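PDB 3ZHC: phytase from Citrobacter braakii, which belongs to branch 2 of the histidine phosphatase superfamily, a family of enzymes built round a mixed beta sheet flanked by helices. Local coordinates for residues N148-K151 with S156-T159; E31-V36 with L86-K91; E198-T203 with T207-P212. The protein carries 2 engineered substitutions. All blocks are in the same frame, centred on the assembly; numbering follows the deposited sequence. Where two conformers were deposited one is given.

Contact 1 (N148-K151 with S156-T159); sequences NPVK and SFNT
V150, within the short 3-10 segment 149-151, and S156 are where the two backbones come nearest, 5.4 Å from CA to CA, and no hydrogen bond links the segments directly. The packing motif is a CH-pi contact between V150 and F157, formed inside the loop that leads from strand 134-135 to helix 159-169. V150 sets out from its CA toward 156-159, and both of its methyls reach the phenyl ring. CG1 is the one that lies over the face: it stands 3.7 Å from the centroid of the F157 ring and 13° off the ring normal, so it is close to the ring centre. CG2 is displaced toward the rim of the ring, where it meets CZ of F157 at 3.6 Å. The two side chains cross at about a right angle. With CG of F157 turned anti to its own carbonyl carbon (chi1 -64°), the ring leaves the backbone on the course that brings it under these methyls. Both residues also pack on R288 of helix 282-301, which places the apolar pair against that helix. F157 is tied to P223 by backbone hydrogen bonding, and C155, next to S156 in sequence, is in disulfide linkage with C429. At the exposed margin S156 turns its CB away from the 149-151 turn, yet its hydroxyl is still coupled to the other segment through one water, 2.7 Å from V150 O and 2.7 Å from S156 OG.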
# COMPACT_ATOMS: atom_id res chain seq x y z
N ASN B 148 -22.94 -17.24 7.40
CA ASN B 148 -22.62 -18.14 6.27
C ASN B 148 -23.88 -18.48 5.43
O ASN B 148 -24.36 -19.63 5.46
CB ASN B 148 -21.99 -19.46 6.79
CG ASN B 148 -20.75 -19.24 7.65
OD1 ASN B 148 -19.68 -18.85 7.14
ND2 ASN B 148 -20.88 -19.52 8.99
N PRO B 149 -24.42 -17.50 4.68
CA PRO B 149 -25.66 -17.74 3.92
C PRO B 149 -25.52 -18.71 2.72
O PRO B 149 -26.50 -19.35 2.36
CB PRO B 149 -26.04 -16.34 3.43
CG PRO B 149 -24.80 -15.63 3.37
CD PRO B 149 -23.94 -16.13 4.48
N VAL B 150 -24.33 -18.83 2.12
CA VAL B 150 -24.16 -19.69 0.93
C VAL B 150 -24.31 -21.24 1.26
O VAL B 150 -24.32 -22.07 0.36
CB VAL B 150 -22.86 -19.36 0.13
CG1 VAL B 150 -22.92 -19.93 -1.26
CG2 VAL B 150 -22.65 -17.85 0.04
N LYS B 151 -24.44 -21.58 2.57
CA LYS B 151 -24.83 -22.94 3.02
C LYS B 151 -26.39 -23.14 2.98
O LYS B 151 -26.87 -24.22 3.27
CB LYS B 151 -24.31 -23.24 4.44
CG LYS B 151 -22.83 -22.84 4.73
CD LYS B 151 -21.82 -23.45 3.77
CE LYS B 151 -20.38 -23.03 4.17
NZ LYS B 151 -19.31 -23.58 3.22
N SER B 156 -26.92 -19.90 -3.54
CA SER B 156 -25.76 -20.59 -4.13
C SER B 156 -25.02 -19.68 -5.11
O SER B 156 -25.61 -18.79 -5.71
CB SER B 156 -26.19 -21.88 -4.85
OG SER B 156 -26.35 -22.94 -3.92
N PHE B 157 -23.73 -19.93 -5.26
CA PHE B 157 -22.92 -19.21 -6.23
C PHE B 157 -23.13 -19.75 -7.62
O PHE B 157 -23.31 -20.95 -7.78
CB PHE B 157 -21.41 -19.43 -5.97
CG PHE B 157 -20.88 -18.90 -4.67
CD1 PHE B 157 -21.10 -17.57 -4.28
CD2 PHE B 157 -20.11 -19.72 -3.83
CE1 PHE B 157 -20.59 -17.07 -3.07
CE2 PHE B 157 -19.59 -19.22 -2.61
CZ PHE B 157 -19.83 -17.90 -2.24
N ASN B 158 -23.13 -18.87 -8.63
CA ASN B 158 -23.03 -19.32 -10.03
C ASN B 158 -21.54 -19.61 -10.15
O ASN B 158 -20.72 -18.69 -10.31
CB ASN B 158 -23.51 -18.30 -11.06
CG ASN B 158 -23.48 -18.86 -12.52
OD1 ASN B 158 -22.43 -19.27 -13.05
ND2 ASN B 158 -24.65 -18.88 -13.15
N THR B 159 -21.20 -20.91 -10.06
CA THR B 159 -19.80 -21.38 -9.99
C THR B 159 -18.83 -20.84 -11.06
O THR B 159 -17.74 -20.36 -10.71
CB THR B 159 -19.71 -22.93 -9.97
OG1 THR B 159 -20.27 -23.46 -11.18
CG2 THR B 159 -20.44 -23.49 -8.79
O HOH W 1 -26.10 -23.21 -1.29

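Contact 2 (E31-V36 with L86-K91)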
# COMPACT_ATOMS: atom_id res chain seq x y z
N GLU B 31 -26.72 8.66 17.78
CA GLU B 31 -27.98 8.01 18.21
C GLU B 31 -27.94 6.48 18.24
O GLU B 31 -28.58 5.88 19.09
CB GLU B 31 -29.15 8.51 17.35
CG GLU B 31 -29.66 9.93 17.77
CD GLU B 31 -31.00 10.31 17.12
OE1 GLU B 31 -31.27 9.91 15.95
OE2 GLU B 31 -31.79 11.02 17.79
N ARG B 32 -27.22 5.86 17.29
CA ARG B 32 -27.12 4.39 17.17
C ARG B 32 -25.79 3.93 16.60
O ARG B 32 -25.19 4.63 15.80
CB ARG B 32 -28.22 3.84 16.26
CG ARG B 32 -29.61 4.22 16.61
CD ARG B 32 -30.58 3.57 15.70
NE ARG B 32 -31.95 4.01 15.94
CZ ARG B 32 -33.02 3.59 15.26
NH1 ARG B 32 -32.90 2.68 14.28
NH2 ARG B 32 -34.23 4.06 15.56
N VAL B 33 -25.34 2.75 17.03
CA VAL B 33 -24.12 2.12 16.50
C VAL B 33 -24.33 0.63 16.25
O VAL B 33 -24.98 -0.06 17.02
CB VAL B 33 -22.87 2.34 17.45
CG1 VAL B 33 -21.61 1.61 16.91
CG2 VAL B 33 -22.57 3.82 17.63
N VAL B 34 -23.78 0.15 15.15
CA VAL B 34 -23.71 -1.27 14.87
C VAL B 34 -22.25 -1.57 14.69
O VAL B 34 -21.57 -0.88 13.95
CB VAL B 34 -24.50 -1.69 13.63
CG1 VAL B 34 -24.37 -3.22 13.40
CG2 VAL B 34 -25.95 -1.32 13.77
N ILE B 35 -21.76 -2.60 15.39
CA ILE B 35 -20.39 -3.06 15.28
C ILE B 35 -20.41 -4.48 14.76
O ILE B 35 -21.10 -5.33 15.33
CB ILE B 35 -19.65 -3.04 16.64
CG1 ILE B 35 -19.54 -1.61 17.17
CG2 ILE B 35 -18.23 -3.68 16.53
CD1 ILE B 35 -18.91 -1.50 18.61
N VAL B 36 -19.68 -4.73 13.66
CA VAL B 36 -19.42 -6.08 13.18
C VAL B 36 -17.96 -6.33 13.56
O VAL B 36 -17.05 -5.71 12.99
CB VAL B 36 -19.63 -6.26 11.69
CG1 VAL B 36 -19.31 -7.68 11.29
CG2 VAL B 36 -21.04 -5.93 11.31
N LEU B 86 -16.13 4.11 27.16
CA LEU B 86 -15.68 5.50 27.39
C LEU B 86 -16.02 6.42 26.23
O LEU B 86 -16.48 7.55 26.44
CB LEU B 86 -14.17 5.55 27.67
CG LEU B 86 -13.69 4.84 28.96
CD1 LEU B 86 -12.21 4.56 28.93
CD2 LEU B 86 -14.09 5.67 30.22
N TRP B 87 -15.79 5.94 25.00
CA TRP B 87 -16.05 6.74 23.80
C TRP B 87 -17.56 6.96 23.58
O TRP B 87 -17.99 8.08 23.35
CB TRP B 87 -15.40 6.13 22.55
CG TRP B 87 -15.38 7.08 21.43
CD1 TRP B 87 -14.53 8.15 21.27
CD2 TRP B 87 -16.25 7.08 20.31
NE1 TRP B 87 -14.83 8.81 20.11
CE2 TRP B 87 -15.88 8.17 19.49
CE3 TRP B 87 -17.30 6.26 19.90
CZ2 TRP B 87 -16.52 8.47 18.30
CZ3 TRP B 87 -17.96 6.55 18.70
CH2 TRP B 87 -17.56 7.65 17.91
N PHE B 88 -18.36 5.88 23.66
CA PHE B 88 -19.84 6.00 23.51
C PHE B 88 -20.50 6.84 24.62
O PHE B 88 -21.51 7.52 24.38
CB PHE B 88 -20.53 4.61 23.44
CG PHE B 88 -20.21 3.80 22.18
CD1 PHE B 88 -20.09 4.40 20.90
CD2 PHE B 88 -20.05 2.41 22.27
CE1 PHE B 88 -19.80 3.62 19.76
CE2 PHE B 88 -19.76 1.63 21.13
CZ PHE B 88 -19.63 2.24 19.88
N THR B 89 -19.92 6.79 25.83
CA THR B 89 -20.41 7.58 26.97
C THR B 89 -20.08 9.08 26.79
O THR B 89 -20.92 9.92 27.10
CB THR B 89 -19.86 7.03 28.34
OG1 THR B 89 -20.34 5.69 28.54
CG2 THR B 89 -20.29 7.90 29.52
N SER B 90 -18.88 9.39 26.29
CA SER B 90 -18.47 10.79 26.05
C SER B 90 -19.31 11.49 24.96
O SER B 90 -19.45 12.70 24.98
CB SER B 90 -16.99 10.88 25.67
OG SER B 90 -16.77 10.37 24.37
N LYS B 91 -19.85 10.70 24.01
CA LYS B 91 -20.73 11.21 22.95
C LYS B 91 -22.22 11.15 23.33
O LYS B 91 -23.06 11.57 22.54
CB LYS B 91 -20.51 10.43 21.63
CG LYS B 91 -19.05 10.38 21.13
CD LYS B 91 -18.49 11.73 20.82
CE LYS B 91 -17.05 11.63 20.38
NZ LYS B 91 -16.41 12.96 20.32
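F88 and the pair V33 and I35 approach from opposite directions, the phenyl ring descending from helix 71-90 and the two aliphatic side chains rising from strand 28-38. Even at the nearest point, V33 to F88, the CA atoms stand 9.1 Å apart, so the gap is bridged wholly by side chains. The far rim of the ring does the touching. V33 meets it obliquely with both methyls: CG2 lies 3.5 Å from CE1 of F88, while CG1 is 3.6 Å from CZ of F88. I35 comes to the ring edge near its plane, with its CD1 at 4.0 Å from CZ of F88. An extended I35 chain, chi2 175°, carries that methyl far enough out from the strand to arrive there. F88 CE1 also lies in the plane of the W87 indole, at its edge, and CG of K91 sits over one indole face, 4.1 Å above the plane; K395 adds a cation-pi contact to W87. At the C-terminal end of the helix, W87 O receives two donors from the same face of its plane. S90 OG binds it at 2.8 Å, tilted 26° from that plane, and K91 N is the other donor. All three touching residues are buried and none offers a polar side-chain atom, so the interface is purely apolar. On the strand, E31 and R32 both face K358 in a classic beta bulge with strand 353-361. V33, I35 and F88 all pack on L318 of strand 318-323, whereas V34, pointing the other way, packs on helix 282-301; the central sheet is thus covered by a helix on each side.

Contact 3 (E198-T203 with T207-P212). With FMT (formic acid), chain P.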
# COMPACT_ATOMS: atom_id res chain seq x y z
N GLU B 198 11.47 -30.78 4.49
CA GLU B 198 11.18 -32.06 3.81
C GLU B 198 10.59 -31.85 2.38
O GLU B 198 10.82 -32.67 1.49
CB GLU B 198 10.24 -32.91 4.67
CG GLU B 198 10.02 -34.38 4.20
CD GLU B 198 11.29 -35.28 4.33
OE1 GLU B 198 12.26 -34.92 5.06
OE2 GLU B 198 11.30 -36.37 3.68
N THR B 199 9.84 -30.75 2.20
CA THR B 199 9.26 -30.39 0.88
C THR B 199 10.34 -30.17 -0.21
O THR B 199 10.11 -30.50 -1.37
CB THR B 199 8.34 -29.14 1.00
OG1 THR B 199 7.31 -29.40 1.98
CG2 THR B 199 7.69 -28.79 -0.33
N CYS B 200 11.49 -29.61 0.18
CA CYS B 200 12.64 -29.36 -0.73
C CYS B 200 13.77 -30.41 -0.64
O CYS B 200 14.87 -30.19 -1.16
CB CYS B 200 13.23 -27.97 -0.44
SG CYS B 200 12.06 -26.66 -0.67
N LYS B 201 13.48 -31.55 0.01
CA LYS B 201 14.47 -32.62 0.22
C LYS B 201 15.04 -33.15 -1.11
O LYS B 201 16.27 -33.17 -1.29
CB LYS B 201 13.83 -33.78 1.00
CG LYS B 201 14.80 -34.90 1.41
CD LYS B 201 14.08 -36.03 2.13
CE LYS B 201 15.05 -37.17 2.46
NZ LYS B 201 16.00 -36.81 3.56
N THR B 202 14.14 -33.55 -2.01
CA THR B 202 14.51 -34.16 -3.31
C THR B 202 14.87 -33.15 -4.42
O THR B 202 15.72 -33.45 -5.27
CB THR B 202 13.37 -35.08 -3.85
OG1 THR B 202 12.22 -34.29 -4.21
CG2 THR B 202 12.96 -36.14 -2.80
N THR B 203 14.23 -31.98 -4.41
CA THR B 203 14.41 -30.97 -5.48
C THR B 203 15.74 -30.20 -5.36
O THR B 203 16.04 -29.61 -4.31
CB THR B 203 13.22 -29.97 -5.54
OG1 THR B 203 13.19 -29.16 -4.36
CG2 THR B 203 11.88 -30.73 -5.71
N THR B 207 17.91 -22.22 -9.60
CA THR B 207 17.10 -21.31 -8.83
C THR B 207 16.75 -21.95 -7.46
O THR B 207 17.09 -23.10 -7.18
CB THR B 207 15.81 -20.96 -9.59
OG1 THR B 207 15.14 -22.16 -10.00
CG2 THR B 207 16.13 -20.10 -10.83
N LYS B 208 16.07 -21.18 -6.63
CA LYS B 208 15.56 -21.65 -5.33
C LYS B 208 14.48 -22.70 -5.41
O LYS B 208 13.74 -22.77 -6.40
CB LYS B 208 14.96 -20.46 -4.54
CG LYS B 208 15.83 -19.88 -3.46
CD LYS B 208 15.30 -20.22 -2.08
CE LYS B 208 14.10 -19.34 -1.74
NZ LYS B 208 13.27 -19.95 -0.73
N CYS B 209 14.38 -23.50 -4.36
CA CYS B 209 13.20 -24.31 -4.12
C CYS B 209 12.16 -23.28 -3.61
O CYS B 209 12.44 -22.55 -2.66
CB CYS B 209 13.46 -25.38 -3.08
SG CYS B 209 12.04 -26.42 -2.72
N THR B 210 10.99 -23.21 -4.24
CA THR B 210 9.94 -22.22 -3.85
C THR B 210 8.59 -22.87 -3.54
O THR B 210 8.29 -23.97 -4.00
CB THR B 210 9.75 -21.13 -4.94
OG1 THR B 210 9.25 -21.73 -6.14
CG2 THR B 210 11.06 -20.40 -5.23
N LEU B 211 7.79 -22.18 -2.72
CA LEU B 211 6.46 -22.67 -2.31
C LEU B 211 5.46 -22.77 -3.45
O LEU B 211 4.77 -23.78 -3.56
CB LEU B 211 5.86 -21.82 -1.14
CG LEU B 211 6.11 -22.35 0.27
CD1 LEU B 211 5.80 -21.30 1.34
CD2 LEU B 211 5.29 -23.61 0.48
N PRO B 212 5.37 -21.71 -4.30
CA PRO B 212 4.43 -21.80 -5.42
C PRO B 212 4.75 -22.93 -6.43
O PRO B 212 3.85 -23.55 -6.94
CB PRO B 212 4.54 -20.40 -6.08
CG PRO B 212 5.12 -19.54 -5.05
CD PRO B 212 6.04 -20.40 -4.28
C FMT P . 14.45 -20.57 2.42
O1 FMT P . 14.78 -19.42 2.29
O2 FMT P . 13.87 -21.15 1.52
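Of C200 and C209, the residues that join the two segments, neither has a flat side chain, and no ring or carboxylate stacks across this contact; a planar formic acid, probably from the crystallisation liquor, lies beside K208. K208 NZ reaches one of its oxygens, donating to FMT O2 at 2.6 Å, while S195 OG is a further hydrogen-bond partner of the molecule. Bends at chi2 and chi3 fold the K208 chain back, and its NZ also makes a weak hydrogen bond with C209 O at 3.3 Å. The covalent link itself is the C200-C209 disulfide, with 2.1 Å between C200 SG and C209 SG. Its chi3 of -82° is near the relaxed right angle and gives the bridge a left-handed twist. Different first torsions bring the sulfurs together: C209 SG is anti to the backbone N (chi1 180°) and C200 SG anti to the carbonyl carbon, each turned to the other segment. Beside the bridge, T203 OG1 approaches C209 SG to 3.4 Å; this hydroxyl is buried here and has no hydrogen-bonding partner in the model. The disulfide closes a ten-residue loop, 200 to 209, and the second segment runs from it into helix 211-214 with T210 at the N-cap position. E189 of helix 182-192 serves both sides of that junction, in a salt bridge with K208 NZ and a hydrogen bond from L211 N. L211 packs onto helices 182-192 and 231-247, and K208 makes backbone hydrogen bonds to the second subunit.

In the fold
The three contacts follow one another along the chain without interleaving: contact 2 closes first, then contact 1, then contact 3. None touches another; nearest atoms are about 11 Å apart for contacts 1 and 2, about 22 Å for contacts 1 and 3, and about 30 Å for contacts 2 and 3. Contact 2 belongs to the central mixed sheet, and contact 3 lies on the opposite side of the chain's centre, their centres 51 Å apart. Helix 282-301 is a neighbour common to contacts 1 and 2, packing on V34 and V36 of the strand and on P149, V150 and F157 of the loop. Together they sample sheet core, loop packing and a disulfide-closed periphery that meets the second subunit.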